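Local coordinates for protein N-acyl-D-glutamate deacylase (Bordetella bronchiseptica, PDB 3GIP) that hydrolyses N-acyl-D-glutamate, releasing D-glutamate and a carboxylate, as a zinc-containing deacylase of the amidohydrolase superfamily, at residues K56-F62 / D427-P433; L173-L177 / V207-R213; W378-T382 / L447-I452. All coordinates share one frame. Residues are numbered along the deposited sequence.

Contact 1 (K56-F62 / D427-P433)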
ATOM      1  N   LYS A  56       8.710  16.163 -20.424  1.00 18.68           N
ATOM      2  CA  LYS A  56       8.194  15.347 -19.331  1.00 17.67           C
ATOM      3  C   LYS A  56       7.922  13.913 -19.772  1.00 17.57           C
ATOM      4  O   LYS A  56       7.927  13.599 -20.965  1.00 18.00           O
ATOM      5  CB  LYS A  56       6.885  15.933 -18.793  1.00 18.73           C
ATOM      6  CG  LYS A  56       6.902  17.432 -18.568  1.00 23.44           C
ATOM      7  CD  LYS A  56       7.912  17.835 -17.514  1.00 26.66           C
ATOM      8  CE  LYS A  56       7.900  19.344 -17.315  1.00 29.18           C
ATOM      9  NZ  LYS A  56       6.540  19.836 -16.964  1.00 31.04           N
ATOM     10  N   ILE A  57       7.683  13.054 -18.787  1.00 16.62           N
ATOM     11  CA  ILE A  57       7.360  11.657 -19.030  1.00 16.01           C
ATOM     12  C   ILE A  57       5.861  11.524 -18.794  1.00 15.38           C
ATOM     13  O   ILE A  57       5.318  12.120 -17.863  1.00 15.60           O
ATOM     14  CB  ILE A  57       8.083  10.712 -18.038  1.00 16.95           C
ATOM     15  CG1 ILE A  57       9.587  10.707 -18.312  1.00 16.93           C
ATOM     16  CG2 ILE A  57       7.509   9.301 -18.152  1.00 17.57           C
ATOM     17  CD1 ILE A  57       9.973  10.128 -19.660  1.00 18.09           C
ATOM     18  N   VAL A  58       5.198  10.768 -19.659  1.00 14.05           N
ATOM     19  CA  VAL A  58       3.771  10.517 -19.533  1.00 15.05           C
ATOM     20  C   VAL A  58       3.696   9.021 -19.254  1.00 14.71           C
ATOM     21  O   VAL A  58       4.083   8.199 -20.088  1.00 15.21           O
ATOM     22  CB  VAL A  58       3.028  10.871 -20.833  1.00 15.40           C
ATOM     23  CG1 VAL A  58       1.538  10.608 -20.674  1.00 15.75           C
ATOM     24  CG2 VAL A  58       3.278  12.329 -21.179  1.00 15.06           C
ATOM     25  N   ALA A  59       3.213   8.670 -18.069  1.00 14.92           N
ATOM     26  CA  ALA A  59       3.162   7.273 -17.664  1.00 14.67           C
ATOM     27  C   ALA A  59       1.828   6.874 -17.060  1.00 14.15           C
ATOM     28  O   ALA A  59       0.965   7.721 -16.820  1.00 14.58           O
ATOM     29  CB  ALA A  59       4.278   7.018 -16.651  1.00 15.51           C
ATOM     30  N   PRO A  60       1.629   5.565 -16.821  1.00 13.75           N
ATOM     31  CA  PRO A  60       0.359   5.144 -16.224  1.00 14.17           C
ATOM     32  C   PRO A  60       0.380   5.662 -14.783  1.00 15.31           C
ATOM     33  O   PRO A  60       1.451   5.759 -14.181  1.00 15.12           O
ATOM     34  CB  PRO A  60       0.433   3.615 -16.255  1.00 15.29           C
ATOM     35  CG  PRO A  60       1.497   3.299 -17.276  1.00 14.56           C
ATOM     36  CD  PRO A  60       2.502   4.404 -17.075  1.00 13.59           C
ATOM     37  N   GLY A  61      -0.781   5.997 -14.232  1.00 14.24           N
ATOM     38  CA  GLY A  61      -0.815   6.468 -12.858  1.00 13.43           C
ATOM     39  C   GLY A  61      -0.232   5.395 -11.954  1.00 12.66           C
ATOM     40  O   GLY A  61      -0.376   4.201 -12.233  1.00 13.02           O
ATOM     41  N   PHE A  62       0.425   5.797 -10.871  1.00 12.89           N
ATOM     42  CA  PHE A  62       1.023   4.811  -9.979  1.00 12.85           C
ATOM     43  C   PHE A  62      -0.001   4.098  -9.106  1.00 13.49           C
ATOM     44  O   PHE A  62      -0.984   4.692  -8.655  1.00 14.31           O
ATOM     45  CB  PHE A  62       2.097   5.463  -9.103  1.00 13.22           C
ATOM     46  CG  PHE A  62       3.125   6.236  -9.883  1.00 13.85           C
ATOM     47  CD1 PHE A  62       3.566   5.781 -11.123  1.00 14.92           C
ATOM     48  CD2 PHE A  62       3.655   7.421  -9.376  1.00 12.61           C
ATOM     49  CE1 PHE A  62       4.518   6.494 -11.848  1.00 13.82           C
ATOM     50  CE2 PHE A  62       4.608   8.140 -10.093  1.00 12.79           C
ATOM     51  CZ  PHE A  62       5.040   7.677 -11.329  1.00 13.34           C
ATOM     52  N   ASP A 427      -5.771   6.443 -16.415  1.00 16.55           N
ATOM     53  CA  ASP A 427      -5.128   6.804 -15.150  1.00 15.98           C
ATOM     54  C   ASP A 427      -3.746   7.204 -15.659  1.00 15.08           C
ATOM     55  O   ASP A 427      -2.997   6.360 -16.157  1.00 14.66           O
ATOM     56  CB  ASP A 427      -5.000   5.599 -14.207  1.00 15.67           C
ATOM     57  CG  ASP A 427      -6.337   5.131 -13.655  1.00 16.95           C
ATOM     58  OD1 ASP A 427      -7.281   5.946 -13.585  1.00 17.58           O
ATOM     59  OD2 ASP A 427      -6.434   3.948 -13.268  1.00 16.08           O
ATOM     60  N   VAL A 428      -3.410   8.484 -15.546  1.00 14.38           N
ATOM     61  CA  VAL A 428      -2.145   8.974 -16.081  1.00 15.29           C
ATOM     62  C   VAL A 428      -1.420   9.951 -15.173  1.00 15.16           C
ATOM     63  O   VAL A 428      -2.044  10.748 -14.476  1.00 15.83           O
ATOM     64  CB  VAL A 428      -2.383   9.704 -17.432  1.00 15.85           C
ATOM     65  CG1 VAL A 428      -1.061  10.066 -18.083  1.00 16.21           C
ATOM     66  CG2 VAL A 428      -3.226   8.842 -18.355  1.00 17.53           C
ATOM     67  N   VAL A 429      -0.094   9.889 -15.186  1.00 14.97           N
ATOM     68  CA  VAL A 429       0.705  10.826 -14.412  1.00 15.05           C
ATOM     69  C   VAL A 429       1.758  11.400 -15.345  1.00 14.09           C
ATOM     70  O   VAL A 429       2.380  10.673 -16.121  1.00 15.16           O
ATOM     71  CB  VAL A 429       1.404  10.168 -13.191  1.00 14.44           C
ATOM     72  CG1 VAL A 429       2.337   9.056 -13.638  1.00 16.55           C
ATOM     73  CG2 VAL A 429       2.176  11.231 -12.414  1.00 14.27           C
ATOM     74  N   VAL A 430       1.927  12.716 -15.288  1.00 14.07           N
ATOM     75  CA  VAL A 430       2.912  13.409 -16.104  1.00 13.86           C
ATOM     76  C   VAL A 430       3.935  13.974 -15.129  1.00 14.94           C
ATOM     77  O   VAL A 430       3.572  14.688 -14.192  1.00 15.32           O
ATOM     78  CB  VAL A 430       2.268  14.573 -16.891  1.00 14.15           C
ATOM     79  CG1 VAL A 430       3.326  15.293 -17.718  1.00 16.20           C
ATOM     80  CG2 VAL A 430       1.161  14.039 -17.786  1.00 14.75           C
ATOM     81  N   PHE A 431       5.207  13.654 -15.333  1.00 15.24           N
ATOM     82  CA  PHE A 431       6.233  14.145 -14.425  1.00 15.19           C
ATOM     83  C   PHE A 431       7.556  14.449 -15.110  1.00 14.58           C
ATOM     84  O   PHE A 431       7.848  13.924 -16.180  1.00 14.89           O
ATOM     85  CB  PHE A 431       6.448  13.132 -13.290  1.00 14.50           C
ATOM     86  CG  PHE A 431       7.041  11.815 -13.734  1.00 13.99           C
ATOM     87  CD1 PHE A 431       8.422  11.632 -13.761  1.00 13.79           C
ATOM     88  CD2 PHE A 431       6.219  10.754 -14.111  1.00 14.42           C
ATOM     89  CE1 PHE A 431       8.977  10.411 -14.155  1.00 13.43           C
ATOM     90  CE2 PHE A 431       6.765   9.525 -14.509  1.00 15.85           C
ATOM     91  CZ  PHE A 431       8.146   9.354 -14.530  1.00 14.52           C
ATOM     92  N   ASP A 432       8.338  15.324 -14.487  1.00 14.53           N
ATOM     93  CA  ASP A 432       9.650  15.691 -15.006  1.00 15.64           C
ATOM     94  C   ASP A 432      10.616  14.647 -14.443  1.00 16.44           C
ATOM     95  O   ASP A 432      10.808  14.564 -13.231  1.00 16.83           O
ATOM     96  CB  ASP A 432      10.039  17.082 -14.510  1.00 16.98           C
ATOM     97  CG  ASP A 432      11.312  17.590 -15.149  1.00 18.43           C
ATOM     98  OD1 ASP A 432      12.236  16.776 -15.356  1.00 19.19           O
ATOM     99  OD2 ASP A 432      11.388  18.805 -15.436  1.00 19.88           O
ATOM    100  N   PRO A 433      11.238  13.837 -15.313  1.00 15.53           N
ATOM    101  CA  PRO A 433      12.167  12.814 -14.824  1.00 16.33           C
ATOM    102  C   PRO A 433      13.406  13.354 -14.124  1.00 15.90           C
ATOM    103  O   PRO A 433      13.992  12.678 -13.275  1.00 15.43           O
ATOM    104  CB  PRO A 433      12.507  12.029 -16.087  1.00 16.34           C
ATOM    105  CG  PRO A 433      12.443  13.085 -17.156  1.00 16.70           C
ATOM    106  CD  PRO A 433      11.182  13.838 -16.787  1.00 17.28           C
TER
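At the centre of this antiparallel strand pair, which joins early and late parts of the chain beside the amidohydrolase barrel, Ile57, Ala59, Val429 and Phe431 share one face. Residues 57-60 begin the broken strand 57-64, which runs on beside strand 87-92 toward the barrel. Ile57 CB sits 3.9 Å from the Phe431 ring centroid, a CH-pi contact over its face, while small Ala59 leaves room for the ring edge, its CB 4.1 Å from Phe431 CE2. Val429 CG1 lies 4.1 Å from the Phe62 ring centroid, again over the face. On the other face beta-branched Val58 packs CG1 to CG1 against Val428 at 3.7 Å, and Ile11 of strand 7-12 covers Val58, Val428 and Val430. Ile57-Phe431 and Ala59-Val429 are hydrogen-bonded pairs; Val58-Val430 between them is non-hydrogen-bonded. Pro60, lacking an NH, suits the next non-hydrogen-bonded position, opposite Val428. At the polar edge the Asp427 carboxylate forms a salt bridge with Arg417, and Gly61 N donates to Asp427 O at 3.0 Å.

Contact 2 (L173-L177 / V207-R213)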
ATOM      1  N   LEU A 173     -15.095 -14.393   4.146  1.00 17.88           N
ATOM      2  CA  LEU A 173     -14.107 -14.093   3.119  1.00 18.19           C
ATOM      3  C   LEU A 173     -14.727 -14.323   1.746  1.00 17.91           C
ATOM      4  O   LEU A 173     -14.572 -13.504   0.841  1.00 17.73           O
ATOM      5  CB  LEU A 173     -12.870 -14.980   3.284  1.00 17.13           C
ATOM      6  CG  LEU A 173     -11.872 -14.940   2.121  1.00 18.46           C
ATOM      7  CD1 LEU A 173     -11.432 -13.505   1.857  1.00 18.90           C
ATOM      8  CD2 LEU A 173     -10.682 -15.815   2.446  1.00 18.76           C
ATOM      9  N   GLN A 174     -15.444 -15.435   1.597  1.00 18.89           N
ATOM     10  CA  GLN A 174     -16.074 -15.750   0.322  1.00 18.22           C
ATOM     11  C   GLN A 174     -17.033 -14.644  -0.094  1.00 18.39           C
ATOM     12  O   GLN A 174     -17.059 -14.236  -1.256  1.00 19.14           O
ATOM     13  CB  GLN A 174     -16.830 -17.080   0.408  1.00 20.64           C
ATOM     14  CG  GLN A 174     -17.342 -17.561  -0.940  1.00 23.31           C
ATOM     15  CD  GLN A 174     -18.110 -18.863  -0.843  1.00 26.25           C
ATOM     16  OE1 GLN A 174     -17.697 -19.786  -0.144  1.00 26.25           O
ATOM     17  NE2 GLN A 174     -19.226 -18.949  -1.562  1.00 28.00           N
ATOM     18  N   ALA A 175     -17.823 -14.156   0.858  1.00 18.33           N
ATOM     19  CA  ALA A 175     -18.770 -13.090   0.575  1.00 20.10           C
ATOM     20  C   ALA A 175     -18.033 -11.825   0.141  1.00 19.40           C
ATOM     21  O   ALA A 175     -18.468 -11.124  -0.771  1.00 20.57           O
ATOM     22  CB  ALA A 175     -19.621 -12.804   1.806  1.00 19.44           C
ATOM     23  N   ALA A 176     -16.912 -11.539   0.798  1.00 19.99           N
ATOM     24  CA  ALA A 176     -16.126 -10.354   0.471  1.00 18.90           C
ATOM     25  C   ALA A 176     -15.580 -10.466  -0.949  1.00 17.27           C
ATOM     26  O   ALA A 176     -15.645  -9.514  -1.726  1.00 16.99           O
ATOM     27  CB  ALA A 176     -14.977 -10.191   1.468  1.00 18.10           C
ATOM     28  N   LEU A 177     -15.049 -11.636  -1.289  1.00 18.40           N
ATOM     29  CA  LEU A 177     -14.507 -11.858  -2.623  1.00 18.18           C
ATOM     30  C   LEU A 177     -15.611 -11.781  -3.675  1.00 18.40           C
ATOM     31  O   LEU A 177     -15.408 -11.245  -4.763  1.00 18.11           O
ATOM     32  CB  LEU A 177     -13.812 -13.219  -2.695  1.00 16.69           C
ATOM     33  CG  LEU A 177     -12.627 -13.427  -1.743  1.00 18.72           C
ATOM     34  CD1 LEU A 177     -11.973 -14.767  -2.038  1.00 18.85           C
ATOM     35  CD2 LEU A 177     -11.613 -12.298  -1.920  1.00 17.24           C
ATOM     36  N   VAL A 207      -9.911 -20.607  -0.046  1.00 17.10           N
ATOM     37  CA  VAL A 207     -11.051 -19.837  -0.522  1.00 17.47           C
ATOM     38  C   VAL A 207     -10.582 -18.789  -1.530  1.00 17.80           C
ATOM     39  O   VAL A 207     -11.211 -18.586  -2.568  1.00 18.74           O
ATOM     40  CB  VAL A 207     -11.774 -19.131   0.649  1.00 18.72           C
ATOM     41  CG1 VAL A 207     -12.884 -18.236   0.120  1.00 18.86           C
ATOM     42  CG2 VAL A 207     -12.340 -20.172   1.607  1.00 19.56           C
ATOM     43  N   ALA A 208      -9.472 -18.125  -1.222  1.00 16.88           N
ATOM     44  CA  ALA A 208      -8.938 -17.103  -2.118  1.00 16.65           C
ATOM     45  C   ALA A 208      -8.395 -17.733  -3.401  1.00 16.55           C
ATOM     46  O   ALA A 208      -8.685 -17.272  -4.506  1.00 16.36           O
ATOM     47  CB  ALA A 208      -7.833 -16.318  -1.409  1.00 16.88           C
ATOM     48  N   ALA A 209      -7.617 -18.797  -3.245  1.00 16.99           N
ATOM     49  CA  ALA A 209      -7.018 -19.486  -4.383  1.00 17.45           C
ATOM     50  C   ALA A 209      -8.059 -19.980  -5.385  1.00 19.44           C
ATOM     51  O   ALA A 209      -7.865 -19.872  -6.598  1.00 18.66           O
ATOM     52  CB  ALA A 209      -6.174 -20.651  -3.890  1.00 18.14           C
ATOM     53  N   GLU A 210      -9.164 -20.514  -4.879  1.00 20.31           N
ATOM     54  CA  GLU A 210     -10.224 -21.030  -5.742  1.00 22.29           C
ATOM     55  C   GLU A 210     -10.806 -19.949  -6.644  1.00 22.60           C
ATOM     56  O   GLU A 210     -11.296 -20.234  -7.739  1.00 22.64           O
ATOM     57  CB  GLU A 210     -11.344 -21.644  -4.895  1.00 23.42           C
ATOM     58  CG  GLU A 210     -12.530 -22.150  -5.707  1.00 28.31           C
ATOM     59  CD  GLU A 210     -12.166 -23.301  -6.629  1.00 30.25           C
ATOM     60  OE1 GLU A 210     -13.022 -23.698  -7.450  1.00 33.44           O
ATOM     61  OE2 GLU A 210     -11.032 -23.815  -6.533  1.00 31.55           O
ATOM     62  N   ARG A 211     -10.746 -18.705  -6.185  1.00 20.64           N
ATOM     63  CA  ARG A 211     -11.279 -17.587  -6.949  1.00 21.37           C
ATOM     64  C   ARG A 211     -10.176 -16.720  -7.545  1.00 19.75           C
ATOM     65  O   ARG A 211     -10.424 -15.601  -7.999  1.00 20.09           O
ATOM     66  CB  ARG A 211     -12.195 -16.765  -6.044  1.00 22.68           C
ATOM     67  CG  ARG A 211     -13.349 -17.604  -5.523  1.00 25.60           C
ATOM     68  CD  ARG A 211     -14.140 -16.934  -4.421  1.00 27.86           C
ATOM     69  NE  ARG A 211     -15.268 -17.776  -4.029  1.00 29.43           N
ATOM     70  CZ  ARG A 211     -15.151 -18.976  -3.465  1.00 30.09           C
ATOM     71  NH1 ARG A 211     -13.953 -19.487  -3.209  1.00 27.48           N
ATOM     72  NH2 ARG A 211     -16.239 -19.679  -3.178  1.00 30.70           N
ATOM     73  N   ARG A 212      -8.961 -17.259  -7.558  1.00 19.74           N
ATOM     74  CA  ARG A 212      -7.804 -16.555  -8.095  1.00 20.44           C
ATOM     75  C   ARG A 212      -7.627 -15.198  -7.425  1.00 19.33           C
ATOM     76  O   ARG A 212      -7.399 -14.187  -8.091  1.00 19.05           O
ATOM     77  CB  ARG A 212      -7.945 -16.378  -9.610  1.00 22.69           C
ATOM     78  CG  ARG A 212      -8.055 -17.693 -10.367  1.00 28.89           C
ATOM     79  CD  ARG A 212      -8.162 -17.472 -11.865  1.00 34.28           C
ATOM     80  NE  ARG A 212      -8.344 -18.728 -12.588  1.00 39.97           N
ATOM     81  CZ  ARG A 212      -9.411 -19.514 -12.468  1.00 41.97           C
ATOM     82  NH1 ARG A 212     -10.402 -19.176 -11.651  1.00 43.77           N
ATOM     83  NH2 ARG A 212      -9.487 -20.641 -13.164  1.00 43.18           N
ATOM     84  N   ARG A 213      -7.743 -15.185  -6.100  1.00 18.22           N
ATOM     85  CA  ARG A 213      -7.580 -13.961  -5.330  1.00 18.05           C
ATOM     86  C   ARG A 213      -6.300 -14.063  -4.505  1.00 16.74           C
ATOM     87  O   ARG A 213      -5.699 -15.131  -4.410  1.00 18.40           O
ATOM     88  CB  ARG A 213      -8.801 -13.726  -4.435  1.00 18.29           C
ATOM     89  CG  ARG A 213     -10.107 -13.567  -5.218  1.00 19.38           C
ATOM     90  CD  ARG A 213     -10.055 -12.405  -6.210  1.00 20.15           C
ATOM     91  NE  ARG A 213     -11.163 -12.458  -7.164  1.00 22.25           N
ATOM     92  CZ  ARG A 213     -12.416 -12.105  -6.893  1.00 21.21           C
ATOM     93  NH1 ARG A 213     -12.745 -11.657  -5.690  1.00 21.26           N
ATOM     94  NH2 ARG A 213     -13.350 -12.224  -7.828  1.00 23.43           N
TER
HETATM   95  O   HOH W   1     -16.129 -11.816  -7.654  1.00 34.91           O
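Two neighbouring outer helices of the TIM-barrel-like amidohydrolase fold meet here, 163-179 and 198-210, which flank barrel strand 183-187 in sequence. The main bump is Leu177. Its CD1 enters a hollow floored by the backbone of the second helix, 3.9 Å from Val207 O and 3.8 Å from Ala208 CA, and walled by the aliphatic part of Arg211, whose CD is 3.9 Å from the same Leu177 CD1. Alanine at 208 keeps the hollow open, since a larger side chain would compete for this space. In return Val207 is the bump of the second helix: it leans between Leu173 and Gln174, one turn before Leu177, with its CB 3.9 Å from Leu173 CD2 and its CG1 4.0 Å from Gln174 CA. Deeper in, Phe184 of strand 183-187 touches both Leu173 and Ala208, so the apolar seam continues to the barrel wall. Toward solvent, the long side chains of Gln174 and Arg211 lie side by side, with Gln174 CG over one face of the guanidinium; the amide of Gln174 finds its hydrogen bond with Glu178, and Arg211 NH1 turns back to Val207 O at 3.0 Å. The second helix ends in a Schellman motif, Arg212 taking the positive phi of the C-prime residue, with Arg213 N bonded to Ala208 O. This turn brings Arg213 back against the first helix, where a long, flexible donor can reach a backbone carbonyl: Arg213 NH1 donates to Leu177 O at 2.8 Å, and a water bridges Arg213 NH2 to that same Leu177 O.

Contact 3 (W378-T382 / L447-I452)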
ATOM      1  N   TRP A 378       3.664  10.717   2.211  1.00 14.17           N
ATOM      2  CA  TRP A 378       3.674  11.706   1.136  1.00 14.13           C
ATOM      3  C   TRP A 378       4.778  11.580   0.094  1.00 13.04           C
ATOM      4  O   TRP A 378       4.683  12.189  -0.969  1.00 14.45           O
ATOM      5  CB  TRP A 378       3.767  13.120   1.717  1.00 14.09           C
ATOM      6  CG  TRP A 378       2.501  13.649   2.307  1.00 14.96           C
ATOM      7  CD1 TRP A 378       1.970  13.345   3.526  1.00 14.88           C
ATOM      8  CD2 TRP A 378       1.605  14.586   1.698  1.00 15.18           C
ATOM      9  NE1 TRP A 378       0.796  14.037   3.716  1.00 15.22           N
ATOM     10  CE2 TRP A 378       0.550  14.805   2.608  1.00 14.26           C
ATOM     11  CE3 TRP A 378       1.593  15.261   0.470  1.00 14.93           C
ATOM     12  CZ2 TRP A 378      -0.513  15.672   2.329  1.00 15.23           C
ATOM     13  CZ3 TRP A 378       0.538  16.125   0.191  1.00 16.00           C
ATOM     14  CH2 TRP A 378      -0.501  16.322   1.121  1.00 16.95           C
ATOM     15  N   GLY A 379       5.819  10.803   0.367  1.00 12.30           N
ATOM     16  CA  GLY A 379       6.895  10.751  -0.609  1.00 13.20           C
ATOM     17  C   GLY A 379       7.417   9.437  -1.141  1.00 13.08           C
ATOM     18  O   GLY A 379       8.432   9.432  -1.833  1.00 13.89           O
ATOM     19  N   SER A 380       6.736   8.333  -0.865  1.00 12.57           N
ATOM     20  CA  SER A 380       7.206   7.032  -1.327  1.00 12.00           C
ATOM     21  C   SER A 380       7.494   6.886  -2.821  1.00 12.22           C
ATOM     22  O   SER A 380       8.612   6.544  -3.212  1.00 10.88           O
ATOM     23  CB  SER A 380       6.221   5.935  -0.907  1.00 13.37           C
ATOM     24  OG  SER A 380       6.226   5.754   0.498  1.00 13.39           O
ATOM     25  N   PHE A 381       6.500   7.141  -3.666  1.00 11.90           N
ATOM     26  CA  PHE A 381       6.707   6.958  -5.100  1.00 12.59           C
ATOM     27  C   PHE A 381       7.710   7.904  -5.740  1.00 11.73           C
ATOM     28  O   PHE A 381       8.518   7.493  -6.576  1.00 12.03           O
ATOM     29  CB  PHE A 381       5.354   7.000  -5.821  1.00 12.31           C
ATOM     30  CG  PHE A 381       4.561   5.736  -5.652  1.00 11.57           C
ATOM     31  CD1 PHE A 381       4.541   4.772  -6.654  1.00 11.88           C
ATOM     32  CD2 PHE A 381       3.904   5.470  -4.453  1.00 11.60           C
ATOM     33  CE1 PHE A 381       3.883   3.556  -6.465  1.00 12.65           C
ATOM     34  CE2 PHE A 381       3.245   4.262  -4.249  1.00 11.35           C
ATOM     35  CZ  PHE A 381       3.234   3.301  -5.258  1.00 10.72           C
ATOM     36  N   THR A 382       7.684   9.163  -5.334  1.00 12.16           N
ATOM     37  CA  THR A 382       8.612  10.133  -5.889  1.00 12.22           C
ATOM     38  C   THR A 382      10.019   9.931  -5.320  1.00 12.52           C
ATOM     39  O   THR A 382      11.008  10.307  -5.954  1.00 14.15           O
ATOM     40  CB  THR A 382       8.105  11.549  -5.621  1.00 13.45           C
ATOM     41  OG1 THR A 382       7.708  11.652  -4.250  1.00 13.51           O
ATOM     42  CG2 THR A 382       6.901  11.851  -6.517  1.00 15.20           C
ATOM     43  N   LEU A 447       5.242  17.421   3.502  1.00 14.53           N
ATOM     44  CA  LEU A 447       5.634  18.265   2.377  1.00 15.51           C
ATOM     45  C   LEU A 447       5.356  17.520   1.074  1.00 16.03           C
ATOM     46  O   LEU A 447       5.680  16.340   0.945  1.00 16.26           O
ATOM     47  CB  LEU A 447       7.118  18.628   2.468  1.00 16.24           C
ATOM     48  CG  LEU A 447       7.518  19.504   3.658  1.00 16.58           C
ATOM     49  CD1 LEU A 447       9.020  19.769   3.627  1.00 18.17           C
ATOM     50  CD2 LEU A 447       6.738  20.817   3.607  1.00 18.68           C
ATOM     51  N   ALA A 448       4.756  18.217   0.113  1.00 15.45           N
ATOM     52  CA  ALA A 448       4.415  17.614  -1.171  1.00 15.91           C
ATOM     53  C   ALA A 448       5.607  17.449  -2.105  1.00 16.05           C
ATOM     54  O   ALA A 448       6.561  18.227  -2.073  1.00 16.52           O
ATOM     55  CB  ALA A 448       3.332  18.436  -1.859  1.00 16.33           C
ATOM     56  N   SER A 449       5.532  16.425  -2.949  1.00 15.02           N
ATOM     57  CA  SER A 449       6.588  16.139  -3.908  1.00 14.92           C
ATOM     58  C   SER A 449       6.705  17.245  -4.940  1.00 15.00           C
ATOM     59  O   SER A 449       5.815  18.086  -5.081  1.00 16.84           O
ATOM     60  CB  SER A 449       6.294  14.832  -4.652  1.00 14.15           C
ATOM     61  OG  SER A 449       6.059  13.760  -3.765  1.00 15.51           O
ATOM     62  N   VAL A 450       7.816  17.232  -5.664  1.00 14.38           N
ATOM     63  CA  VAL A 450       8.042  18.185  -6.740  1.00 14.67           C
ATOM     64  C   VAL A 450       8.236  17.350  -8.001  1.00 14.69           C
ATOM     65  O   VAL A 450       8.558  16.163  -7.920  1.00 15.34           O
ATOM     66  CB  VAL A 450       9.303  19.053  -6.502  1.00 16.23           C
ATOM     67  CG1 VAL A 450       9.097  19.943  -5.286  1.00 19.60           C
ATOM     68  CG2 VAL A 450      10.526  18.167  -6.318  1.00 17.24           C
ATOM     69  N   GLY A 451       8.010  17.948  -9.164  1.00 15.27           N
ATOM     70  CA  GLY A 451       8.204  17.207 -10.396  1.00 15.13           C
ATOM     71  C   GLY A 451       6.976  16.522 -10.962  1.00 15.42           C
ATOM     72  O   GLY A 451       7.036  15.970 -12.060  1.00 16.97           O
ATOM     73  N   ILE A 452       5.878  16.520 -10.215  1.00 15.95           N
ATOM     74  CA  ILE A 452       4.640  15.921 -10.704  1.00 15.43           C
ATOM     75  C   ILE A 452       3.867  17.065 -11.356  1.00 16.70           C
ATOM     76  O   ILE A 452       3.453  18.005 -10.680  1.00 16.89           O
ATOM     77  CB  ILE A 452       3.803  15.320  -9.556  1.00 15.70           C
ATOM     78  CG1 ILE A 452       4.581  14.186  -8.883  1.00 15.44           C
ATOM     79  CG2 ILE A 452       2.474  14.793 -10.098  1.00 16.34           C
ATOM     80  CD1 ILE A 452       4.901  13.016  -9.804  1.00 14.67           C
TER
HETATM   81  O   HOH W   2       6.905  14.477  -0.619  1.00 14.71           O
HETATM   82  O   HOH W   3       3.674  14.205  -2.471  1.00 15.77           O
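Residues 378-382 form part of helix 376-391, here kinked, since the N atoms of Phe381 and Thr382 make no bond to the preceding turn. The facing segment 447-452 is mostly extended and has no regular structure until Ile452 opens strand 452-457. The backbones stay apart, with Trp378 and Ala448 CA atoms 6.4 Å from each other, and water occupies the gap. One water donates to Trp378 O at 2.7 Å and accepts from Ser449 N at 2.9 Å; another donates to Leu447 O at 2.7 Å and, weakly, to Trp378 O at 3.2 Å. Gly451 has phi 93° and psi -8°, where a CB would jam against the preceding carbonyl, so glycine fits this turn into the strand. The contact thus lays the connection between strands 428-431 and 452-457 along a helix of the amidohydrolase fold. Among the side chains, Trp378 supplies a broad apolar surface, its CZ3 4.2 Å from Ala448 CB, and the Trp378 side chain also touches Ser84. The small methyl of Ala448 lets the chain pass close to the ring. Farther along, two short hydroxyl side chains meet: Thr382 OG1 and Ser449 OG are hydrogen-bonded at 2.7 Å. Threonine also brings a methyl, and Thr382 CG2 rests 4.0 Å from Ile452 CD1.

Contacts 1 and 3 are neighbours, their centres about 13 Å apart, and their segments alternate along the chain: 56-62, 378-382, 427-433, 447-452. Strand 428-431 of contact 1 pairs with strand 452-457, which begins at the end of contact 3. Contacts 1 and 3 touch directly, through a probable hydrogen bond from Asp432 N to Gly451 O at 2.8 Å and packing of Phe62 CB on Phe381 CD1 at 3.5 Å. Together they hold late strands 428-431 and 452-457 against early strand 57-64 and helix 376-391. Contact 2, between 56-62 and 378-382 in sequence, joins two outer barrel helices across the chain's centre from contact 3, with centres about 33 Å from contact 1 and 35 Å from contact 3.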